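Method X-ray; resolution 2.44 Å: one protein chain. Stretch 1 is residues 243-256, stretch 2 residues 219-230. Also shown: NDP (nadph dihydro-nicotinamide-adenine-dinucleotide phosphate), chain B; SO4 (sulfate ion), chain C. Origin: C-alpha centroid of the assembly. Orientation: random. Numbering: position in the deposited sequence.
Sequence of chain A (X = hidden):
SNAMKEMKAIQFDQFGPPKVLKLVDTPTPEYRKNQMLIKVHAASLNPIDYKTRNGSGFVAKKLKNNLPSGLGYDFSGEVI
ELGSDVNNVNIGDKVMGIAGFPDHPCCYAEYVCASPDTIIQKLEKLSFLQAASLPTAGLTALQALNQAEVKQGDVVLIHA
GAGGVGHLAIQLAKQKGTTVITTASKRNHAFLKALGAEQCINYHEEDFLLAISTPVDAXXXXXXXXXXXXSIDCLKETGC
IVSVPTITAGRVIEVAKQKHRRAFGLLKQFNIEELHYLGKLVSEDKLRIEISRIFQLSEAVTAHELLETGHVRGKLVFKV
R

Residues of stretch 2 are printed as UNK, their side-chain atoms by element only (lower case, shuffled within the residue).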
ATOM      1  N   SER A 243      -3.389  -8.013  11.628  1.00 10.28           N
ATOM      2  CA  SER A 243      -4.550  -7.496  10.920  1.00 10.69           C
ATOM      3  C   SER A 243      -4.265  -6.074  10.464  1.00 10.65           C
ATOM      4  O   SER A 243      -4.167  -5.166  11.285  1.00 11.58           O
ATOM      5  CB  SER A 243      -5.797  -7.558  11.807  1.00 11.81           C
ATOM      6  OG  SER A 243      -6.972  -7.508  11.013  1.00 12.21           O
ATOM      7  N   VAL A 244      -4.139  -5.899   9.147  1.00 10.17           N
ATOM      8  CA  VAL A 244      -3.567  -4.691   8.540  1.00  9.89           C
ATOM      9  C   VAL A 244      -4.554  -3.517   8.358  1.00 10.87           C
ATOM     10  O   VAL A 244      -4.162  -2.365   8.557  1.00 11.49           O
ATOM     11  CB  VAL A 244      -2.865  -5.045   7.194  1.00  9.14           C
ATOM     12  CG1 VAL A 244      -2.384  -3.795   6.457  1.00  8.34           C
ATOM     13  CG2 VAL A 244      -1.697  -5.990   7.448  1.00  8.53           C
ATOM     14  N   PRO A 245      -5.822  -3.788   7.972  1.00 11.06           N
ATOM     15  CA  PRO A 245      -6.758  -2.665   7.934  1.00 12.13           C
ATOM     16  C   PRO A 245      -6.992  -2.120   9.331  1.00 13.48           C
ATOM     17  O   PRO A 245      -7.282  -2.883  10.259  1.00 14.23           O
ATOM     18  CB  PRO A 245      -8.043  -3.271   7.349  1.00 12.34           C
ATOM     19  CG  PRO A 245      -7.613  -4.531   6.687  1.00 11.14           C
ATOM     20  CD  PRO A 245      -6.445  -5.029   7.486  1.00 10.59           C
ATOM     21  N   THR A 246      -6.844  -0.809   9.477  1.00 14.48           N
ATOM     22  CA  THR A 246      -6.804  -0.174  10.789  1.00 15.63           C
ATOM     23  C   THR A 246      -8.159  -0.109  11.487  1.00 17.29           C
ATOM     24  O   THR A 246      -8.223  -0.133  12.714  1.00 18.35           O
ATOM     25  CB  THR A 246      -6.245   1.262  10.677  1.00 16.57           C
ATOM     26  OG1 THR A 246      -7.031   2.001   9.736  1.00 16.26           O
ATOM     27  CG2 THR A 246      -4.780   1.240  10.215  1.00 14.48           C
ATOM     28  N   ILE A 247      -9.240  -0.027  10.717  1.00 18.01           N
ATOM     29  CA  ILE A 247     -10.561   0.210  11.298  1.00 19.87           C
ATOM     30  C   ILE A 247     -11.074  -0.943  12.172  1.00 20.05           C
ATOM     31  O   ILE A 247     -11.784  -0.700  13.145  1.00 21.55           O
ATOM     32  CB  ILE A 247     -11.605   0.539  10.210  1.00 20.81           C
ATOM     33  CG1 ILE A 247     -12.863   1.142  10.847  1.00 23.23           C
ATOM     34  CG2 ILE A 247     -11.940  -0.696   9.382  1.00 19.90           C
ATOM     35  CD1 ILE A 247     -13.759   1.840   9.861  1.00 25.61           C
ATOM     36  N   THR A 248     -10.719  -2.185  11.832  1.00 18.59           N
ATOM     37  CA  THR A 248     -11.125  -3.347  12.632  1.00 18.62           C
ATOM     38  C   THR A 248      -9.950  -4.011  13.357  1.00 17.53           C
ATOM     39  O   THR A 248     -10.096  -5.106  13.888  1.00 17.37           O
ATOM     40  CB  THR A 248     -11.836  -4.410  11.765  1.00 18.20           C
ATOM     41  OG1 THR A 248     -10.986  -4.787  10.674  1.00 17.03           O
ATOM     42  CG2 THR A 248     -13.159  -3.878  11.236  1.00 18.99           C
ATOM     43  N   ALA A 249      -8.797  -3.346  13.392  1.00 16.96           N
ATOM     44  CA  ALA A 249      -7.615  -3.890  14.069  1.00 16.47           C
ATOM     45  C   ALA A 249      -7.902  -4.171  15.543  1.00 17.64           C
ATOM     46  O   ALA A 249      -7.594  -5.246  16.045  1.00 17.18           O
ATOM     47  CB  ALA A 249      -6.437  -2.937  13.938  1.00 16.23           C
ATOM     48  N   GLY A 250      -8.501  -3.198  16.221  1.00 19.09           N
ATOM     49  CA  GLY A 250      -8.811  -3.320  17.644  1.00 20.68           C
ATOM     50  C   GLY A 250      -9.753  -4.465  17.945  1.00 20.85           C
ATOM     51  O   GLY A 250      -9.542  -5.209  18.896  1.00 21.50           O
ATOM     52  N   ARG A 251     -10.789  -4.603  17.122  1.00 20.68           N
ATOM     53  CA  ARG A 251     -11.781  -5.664  17.279  1.00 21.08           C
ATOM     54  C   ARG A 251     -11.141  -7.044  17.094  1.00 19.16           C
ATOM     55  O   ARG A 251     -11.401  -7.965  17.873  1.00 19.91           O
ATOM     56  CB  ARG A 251     -12.914  -5.464  16.271  1.00 21.69           C
ATOM     57  CG  ARG A 251     -14.167  -6.286  16.543  1.00 25.40           C
ATOM     58  CD  ARG A 251     -15.117  -6.271  15.327  1.00 28.46           C
ATOM     59  NE  ARG A 251     -15.603  -4.925  15.004  1.00 31.27           N
ATOM     60  CZ  ARG A 251     -16.622  -4.307  15.607  1.00 36.08           C
ATOM     61  NH1 ARG A 251     -17.300  -4.897  16.594  1.00 38.49           N
ATOM     62  NH2 ARG A 251     -16.967  -3.079  15.222  1.00 37.95           N
ATOM     63  N   VAL A 252     -10.299  -7.173  16.070  1.00 16.68           N
ATOM     64  CA  VAL A 252      -9.614  -8.432  15.774  1.00 15.07           C
ATOM     65  C   VAL A 252      -8.655  -8.840  16.894  1.00 14.99           C
ATOM     66  O   VAL A 252      -8.583 -10.011  17.264  1.00 14.92           O
ATOM     67  CB  VAL A 252      -8.844  -8.357  14.425  1.00 13.49           C
ATOM     68  CG1 VAL A 252      -7.965  -9.596  14.227  1.00 12.19           C
ATOM     69  CG2 VAL A 252      -9.822  -8.200  13.258  1.00 12.91           C
ATOM     70  N   ILE A 253      -7.923  -7.867  17.426  1.00 14.94           N
ATOM     71  CA  ILE A 253      -6.978  -8.107  18.513  1.00 15.33           C
ATOM     72  C   ILE A 253      -7.705  -8.570  19.778  1.00 17.20           C
ATOM     73  O   ILE A 253      -7.227  -9.468  20.479  1.00 17.57           O
ATOM     74  CB  ILE A 253      -6.155  -6.834  18.832  1.00 15.61           C
ATOM     75  CG1 ILE A 253      -5.205  -6.499  17.679  1.00 14.17           C
ATOM     76  CG2 ILE A 253      -5.360  -7.003  20.118  1.00 16.09           C
ATOM     77  CD1 ILE A 253      -4.726  -5.067  17.708  1.00 14.18           C
ATOM     78  N   GLU A 254      -8.856  -7.962  20.062  1.00 18.35           N
ATOM     79  CA  GLU A 254      -9.654  -8.345  21.226  1.00 20.45           C
ATOM     80  C   GLU A 254     -10.149  -9.790  21.127  1.00 20.45           C
ATOM     81  O   GLU A 254     -10.012 -10.557  22.082  1.00 21.55           O
ATOM     82  CB  GLU A 254     -10.824  -7.368  21.433  1.00 21.82           C
ATOM     83  CG  GLU A 254     -11.796  -7.724  22.561  1.00 24.31           C
ATOM     84  CD  GLU A 254     -11.134  -7.873  23.935  1.00 26.99           C
ATOM     85  OE1 GLU A 254      -9.970  -7.446  24.102  1.00 27.13           O
ATOM     86  OE2 GLU A 254     -11.793  -8.412  24.859  1.00 28.89           O
ATOM     87  N   VAL A 255     -10.698 -10.177  19.980  1.00 19.67           N
ATOM     88  CA  VAL A 255     -11.174 -11.558  19.817  1.00 20.17           C
ATOM     89  C   VAL A 255     -10.005 -12.539  19.898  1.00 19.69           C
ATOM     90  O   VAL A 255     -10.142 -13.613  20.470  1.00 20.75           O
ATOM     91  CB  VAL A 255     -11.968 -11.775  18.504  1.00 19.59           C
ATOM     92  CG1 VAL A 255     -12.314 -13.255  18.315  1.00 19.23           C
ATOM     93  CG2 VAL A 255     -13.243 -10.942  18.518  1.00 20.40           C
ATOM     94  N   ALA A 256      -8.857 -12.161  19.347  1.00 18.58           N
ATOM     95  CA  ALA A 256      -7.650 -12.977  19.468  1.00 18.47           C
ATOM     96  C   ALA A 256      -7.278 -13.179  20.940  1.00 20.23           C
ATOM     97  O   ALA A 256      -7.042 -14.310  21.380  1.00 20.78           O
ATOM     98  CB  ALA A 256      -6.498 -12.344  18.705  1.00 17.13           C
ATOM     99  N   UNK A 219      -0.923 -15.246  10.266  1.00 13.20           N
ATOM    100  CA  UNK A 219      -1.919 -14.797   9.319  1.00 12.52           C
ATOM    101  C   UNK A 219      -1.632 -13.335   9.026  1.00 12.01           C
ATOM    102  O   UNK A 219      -1.665 -12.518   9.940  1.00 12.13           O
ATOM    103  c   UNK A 219      -4.362 -14.240   8.966  1.00 12.05           C
ATOM    104  c   UNK A 219      -3.704 -16.391  10.184  1.00 13.43           C
ATOM    105  c   UNK A 219      -3.341 -14.913   9.900  1.00 13.16           C
ATOM    106  N   UNK A 220      -1.320 -13.012   7.770  1.00 11.60           N
ATOM    107  CA  UNK A 220      -1.260 -11.627   7.328  1.00 11.27           C
ATOM    108  C   UNK A 220      -2.644 -11.285   6.799  1.00 11.53           C
ATOM    109  O   UNK A 220      -2.977 -11.580   5.647  1.00 11.61           O
ATOM    110  c   UNK A 220      -0.060  -9.890   5.981  1.00 10.27           C
ATOM    111  c   UNK A 220       1.166 -11.973   6.654  1.00 11.71           C
ATOM    112  c   UNK A 220       1.660 -11.521   8.029  1.00 11.60           C
ATOM    113  c   UNK A 220      -0.196 -11.381   6.242  1.00 11.07           C
ATOM    114  N   UNK A 221      -3.459 -10.691   7.664  1.00 11.98           N
ATOM    115  CA  UNK A 221      -4.852 -10.414   7.347  1.00 12.50           C
ATOM    116  C   UNK A 221      -4.966  -9.051   6.666  1.00 12.47           C
ATOM    117  O   UNK A 221      -4.850  -8.006   7.315  1.00 12.82           O
ATOM    118  c   UNK A 221      -7.091  -9.885   8.396  1.00 14.13           C
ATOM    119  o   UNK A 221      -7.625  -9.226   9.318  1.00 15.12           O
ATOM    120  c   UNK A 221      -5.709 -10.454   8.613  1.00 13.08           C
ATOM    121  o   UNK A 221      -7.651 -10.093   7.298  1.00 14.99           O
ATOM    122  N   UNK A 222      -5.189  -9.073   5.355  1.00 12.09           N
ATOM    123  CA  UNK A 222      -5.313  -7.851   4.574  1.00 12.16           C
ATOM    124  C   UNK A 222      -6.764  -7.520   4.225  1.00 12.77           C
ATOM    125  O   UNK A 222      -7.009  -6.618   3.434  1.00 12.92           O
ATOM    126  c   UNK A 222      -2.957  -8.117   3.578  1.00 11.34           C
ATOM    127  c   UNK A 222      -4.461  -7.961   3.310  1.00 11.84           C
ATOM    128  c   UNK A 222      -2.361  -6.793   4.072  1.00 11.67           C
ATOM    129  c   UNK A 222      -2.240  -8.612   2.338  1.00 10.90           C
ATOM    130  N   UNK A 223      -7.719  -8.239   4.826  1.00 13.41           N
ATOM    131  CA  UNK A 223      -9.158  -7.967   4.624  1.00 14.42           C
ATOM    132  C   UNK A 223      -9.811  -7.394   5.887  1.00 15.34           C
ATOM    133  O   UNK A 223     -10.603  -6.461   5.810  1.00 16.63           O
ATOM    134  c   UNK A 223      -9.314  -9.800   2.908  1.00 13.74           C
ATOM    135  c   UNK A 223     -11.413  -8.927   3.979  1.00 15.43           C
ATOM    136  c   UNK A 223      -9.927  -9.235   4.180  1.00 14.70           C
ATOM    137  N   UNK A 224      -9.480  -7.951   7.042  1.00 15.52           N
ATOM    138  CA  UNK A 224     -10.026  -7.475   8.302  1.00 16.88           C
ATOM    139  C   UNK A 224     -11.479  -7.882   8.475  1.00 18.47           C
ATOM    140  O   UNK A 224     -11.984  -8.775   7.777  1.00 18.69           O
ATOM    141  N   UNK A 225     -12.159  -7.219   9.403  1.00 19.78           N
ATOM    142  CA  UNK A 225     -13.548  -7.533   9.689  1.00 21.49           C
ATOM    143  C   UNK A 225     -13.665  -8.990  10.083  1.00 21.76           C
ATOM    144  O   UNK A 225     -12.824  -9.509  10.813  1.00 21.27           O
ATOM    145  N   UNK A 226     -14.685  -9.659   9.560  1.00 22.90           N
ATOM    146  CA  UNK A 226     -14.997 -11.029   9.953  1.00 23.65           C
ATOM    147  C   UNK A 226     -14.013 -12.066   9.405  1.00 22.13           C
ATOM    148  O   UNK A 226     -13.849 -13.132  10.004  1.00 22.32           O
ATOM    149  o   UNK A 226     -17.503 -10.717  11.576  1.00 30.71           O
ATOM    150  c   UNK A 226     -17.461 -10.575  10.327  1.00 28.72           C
ATOM    151  o   UNK A 226     -18.231  -9.808   9.700  1.00 31.92           O
ATOM    152  c   UNK A 226     -16.430 -11.370   9.541  1.00 25.46           C
ATOM    153  N   UNK A 227     -13.369 -11.761   8.276  1.00 20.80           N
ATOM    154  CA  UNK A 227     -12.330 -12.635   7.718  1.00 19.43           C
ATOM    155  C   UNK A 227     -11.151 -12.715   8.674  1.00 18.86           C
ATOM    156  O   UNK A 227     -10.633 -13.805   8.934  1.00 18.90           O
ATOM    157  c   UNK A 227     -11.841 -12.155   6.335  1.00 18.63           C
ATOM    158  c   UNK A 227     -10.467 -12.743   6.006  1.00 17.21           C
ATOM    159  c   UNK A 227     -12.857 -12.518   5.261  1.00 18.57           C
ATOM    160  N   UNK A 228     -10.742 -11.560   9.199  1.00 18.40           N
ATOM    161  CA  UNK A 228      -9.710 -11.487  10.229  1.00 17.93           C
ATOM    162  C   UNK A 228     -10.090 -12.244  11.485  1.00 19.04           C
ATOM    163  O   UNK A 228      -9.280 -12.999  12.023  1.00 19.00           O
ATOM    164  N   UNK A 229     -11.323 -12.048  11.954  1.00 20.35           N
ATOM    165  CA  UNK A 229     -11.832 -12.768  13.126  1.00 21.63           C
ATOM    166  C   UNK A 229     -11.791 -14.279  12.903  1.00 21.81           C
ATOM    167  O   UNK A 229     -11.337 -15.026  13.766  1.00 22.36           O
ATOM    168  c   UNK A 229     -13.418 -10.902  13.835  1.00 24.15           C
ATOM    169  c   UNK A 229     -12.406 -10.434  14.851  1.00 25.80           C
ATOM    170  c   UNK A 229     -13.297 -12.384  13.467  1.00 23.21           C
ATOM    171  c   UNK A 229     -13.829 -13.250  14.608  1.00 24.08           C
ATOM    172  N   UNK A 230     -12.279 -14.714  11.745  1.00 21.66           N
ATOM    173  CA  UNK A 230     -12.297 -16.131  11.392  1.00 22.24           C
ATOM    174  C   UNK A 230     -10.888 -16.721  11.372  1.00 20.89           C
ATOM    175  O   UNK A 230     -10.701 -17.868  11.752  1.00 21.68           O
ATOM    176  c   UNK A 230     -12.965 -16.336  10.021  1.00 22.74           C
ATOM    177  o   UNK A 230     -14.831 -18.347   8.520  1.00 33.40           O
ATOM    178  c   UNK A 230     -14.477 -16.532  10.058  1.00 26.24           C
ATOM    179  c   UNK A 230     -14.880 -17.958   9.693  1.00 30.95           C
ATOM    180  n   UNK A 230     -15.278 -18.744  10.694  1.00 33.04           N
TER
HETATM  181  PA  NDP B 500      -6.253  -4.068  -2.667  1.00  9.67           P
HETATM  182  O1A NDP B 500      -7.425  -3.284  -3.101  1.00  9.38           O
HETATM  183  O2A NDP B 500      -5.121  -3.912  -3.601  1.00  9.30           O
HETATM  184  O5B NDP B 500      -6.633  -5.626  -2.568  1.00 10.56           O
HETATM  185  C5B NDP B 500      -7.465  -6.194  -3.562  1.00 11.36           C
HETATM  186  C4B NDP B 500      -7.451  -7.710  -3.443  1.00 10.76           C
HETATM  187  O4B NDP B 500      -8.282  -8.102  -2.370  1.00 10.87           O
HETATM  188  C3B NDP B 500      -7.974  -8.438  -4.674  1.00 11.55           C
HETATM  189  O3B NDP B 500      -6.901  -9.053  -5.353  1.00 10.96           O
HETATM  190  C2B NDP B 500      -8.974  -9.460  -4.141  1.00 11.52           C
HETATM  191  O2B NDP B 500      -8.732 -10.766  -4.617  1.00 11.55           O
HETATM  192  C1B NDP B 500      -8.762  -9.399  -2.638  1.00 10.36           C
HETATM  193  N9A NDP B 500      -9.972  -9.636  -1.835  1.00 10.61           N
HETATM  194  C8A NDP B 500     -11.106  -8.863  -1.801  1.00 12.21           C
HETATM  195  N7A NDP B 500     -11.969  -9.407  -0.919  1.00 12.42           N
HETATM  196  C5A NDP B 500     -11.404 -10.511  -0.389  1.00 10.47           C
HETATM  197  C6A NDP B 500     -11.864 -11.426   0.547  1.00  9.73           C
HETATM  198  N6A NDP B 500     -13.066 -11.275   1.077  1.00 10.57           N
HETATM  199  N1A NDP B 500     -11.065 -12.487   0.910  1.00  8.93           N
HETATM  200  C2A NDP B 500      -9.808 -12.626   0.340  1.00  8.24           C
HETATM  201  N3A NDP B 500      -9.346 -11.710  -0.588  1.00  8.14           N
HETATM  202  C4A NDP B 500     -10.142 -10.667  -0.950  1.00  9.65           C
HETATM  203  O3  NDP B 500      -5.832  -3.672  -1.163  1.00 10.58           O
HETATM  204  PN  NDP B 500      -4.333  -3.521  -0.582  1.00 10.39           P
HETATM  205  O1N NDP B 500      -3.737  -2.275  -1.109  1.00 11.69           O
HETATM  206  O2N NDP B 500      -3.571  -4.773  -0.690  1.00 10.06           O
HETATM  207  O5D NDP B 500      -4.681  -3.276   0.968  1.00 11.43           O
HETATM  208  C5D NDP B 500      -5.470  -4.187   1.707  1.00 10.81           C
HETATM  209  C4D NDP B 500      -5.973  -3.516   2.981  1.00 10.98           C
HETATM  210  O4D NDP B 500      -4.880  -3.128   3.793  1.00 10.77           O
HETATM  211  C3D NDP B 500      -6.779  -2.263   2.672  1.00 11.92           C
HETATM  212  O3D NDP B 500      -7.947  -2.251   3.460  1.00 12.00           O
HETATM  213  C2D NDP B 500      -5.846  -1.124   3.024  1.00 12.48           C
HETATM  214  O2D NDP B 500      -6.538   0.043   3.431  1.00 13.55           O
HETATM  215  C1D NDP B 500      -4.987  -1.752   4.126  1.00 11.98           C
HETATM  216  N1N NDP B 500      -3.637  -1.163   4.288  1.00 11.57           N
HETATM  217  C2N NDP B 500      -3.251  -0.795   5.553  1.00 12.08           C
HETATM  218  C3N NDP B 500      -2.027  -0.180   5.805  1.00 12.08           C
HETATM  219  C7N NDP B 500      -1.619   0.216   7.194  1.00 12.38           C
HETATM  220  O7N NDP B 500      -0.371   0.849   7.377  1.00 13.05           O
HETATM  221  N7N NDP B 500      -2.437  -0.026   8.217  1.00 10.79           N
HETATM  222  C4N NDP B 500      -1.114   0.085   4.641  1.00 12.70           C
HETATM  223  C5N NDP B 500      -1.588  -0.349   3.291  1.00 12.66           C
HETATM  224  C6N NDP B 500      -2.835  -0.960   3.187  1.00 12.52           C
HETATM  225  P2B NDP B 500      -9.724 -11.466  -5.676  1.00 14.31           P
HETATM  226  O1X NDP B 500      -9.049 -12.707  -6.203  1.00 14.81           O
HETATM  227  O2X NDP B 500      -9.996 -10.530  -6.828  1.00 16.49           O
HETATM  228  O3X NDP B 500     -11.029 -11.858  -5.038  1.00 14.93           O
HETATM  229  S   SO4 C 319      -6.144   1.844   6.395  1.00 27.37           S
HETATM  230  O1  SO4 C 319      -5.030   1.953   5.452  1.00 27.76           O
HETATM  231  O2  SO4 C 319      -6.144   0.537   7.046  1.00 26.45           O
HETATM  232  O3  SO4 C 319      -6.035   2.895   7.400  1.00 27.87           O
HETATM  233  O4  SO4 C 319      -7.402   2.025   5.685  1.00 28.52           O
HETATM  234  O   HOH W   1     -11.846  -3.869   7.609  1.00 23.06           O

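Position 219 lies in a strand and carries three side-chain carbons, one bearing the other two, and they stay clear of stretch 1. A fork at the first carbon with two short arms is valine, Val219. At position 220 there are four carbons, forked at the first, with one arm two carbons long; one of them lies 4.5 Å from CG2 of Val244, a marginal apolar contact. This pattern identifies Ile220.

Position 221 has two carbons, the second carrying two oxygens. One oxygen lies 2.5 Å from OG of Ser243, and the other faces the backbone nitrogens of positions 223 and 224. A carboxylate on so short a side chain is aspartate, Asp221. Its OD2 accepts the short hydrogen bond from Ser243 OG. The two residues pair in parallel register, with their side chains on the same face of the sheet, and Val244 N donates to Asp221 O at 2.9 Å, almost linearly.

Position 222 holds four carbons forked at the second, and one end carbon packs 3.5 Å from Val244 CG2; this is Leu222. Its CA-to-CB bond points away from stretch 1, yet the end of the side chain comes nearer. Position 223 repeats the three-carbon fork; its CA-to-CB bond points away from stretch 1, while its backbone O lies 3.7 Å from Pro245 CG. It is Val223, and its N donates to Asp221 OD1 at 3.1 Å.

Position 224 has no side-chain atoms and is Gly224. Its phi of 74° favours glycine, and a CB here would clash with Thr248 OG1, at 2.8 Å. Gly224 N donates to Asp221 OD1 at 2.8 Å, so the carboxylate holds the turn after the strand. Position 225, again bare and with phi of 57°, has its backbone N 3.0 Å from Thr248 OG1, to which it donates; it is Gly225.

Position 226 shows two carbons, the second with two oxygens, exposed and not touching stretch 1: Asp226. Position 227 has three carbons forked at the first, also out of contact, and is Val227. Position 228 has no side chain. A CB would lie 3.3 Å from Val252 CG2 and clash with Asp221 OD2 at 2.3 Å, which fits Gly228.

Position 229 has four carbons, forked at the first with one two-carbon arm, whose end carbon lies 3.8 Å from both Val252 CG2 and Val255 CG2: Ile229. Position 230 has three carbons, the third carrying one oxygen and one nitrogen, as in glutamine; the CA-to-CB bond of Gln230 points away from stretch 1.

The contact works in two parts. At the strand end, Asp221 joins Ser243 and Val244 through side chain and backbone, while its other carboxylate oxygen fixes the following turn. The bare Gly224 leaves space for Pro245 and Thr248, whose hydroxyl accepts from Gly225. Beyond this, two helices run nearly parallel at 22°, their axes 9.3 Å apart at closest approach. Ile229, the residue most covered by stretch 1, reaches across to Val252 and Val255, completing the interface with apolar packing.

Stretch 2 219-230: VIDLVGGDVGIQ
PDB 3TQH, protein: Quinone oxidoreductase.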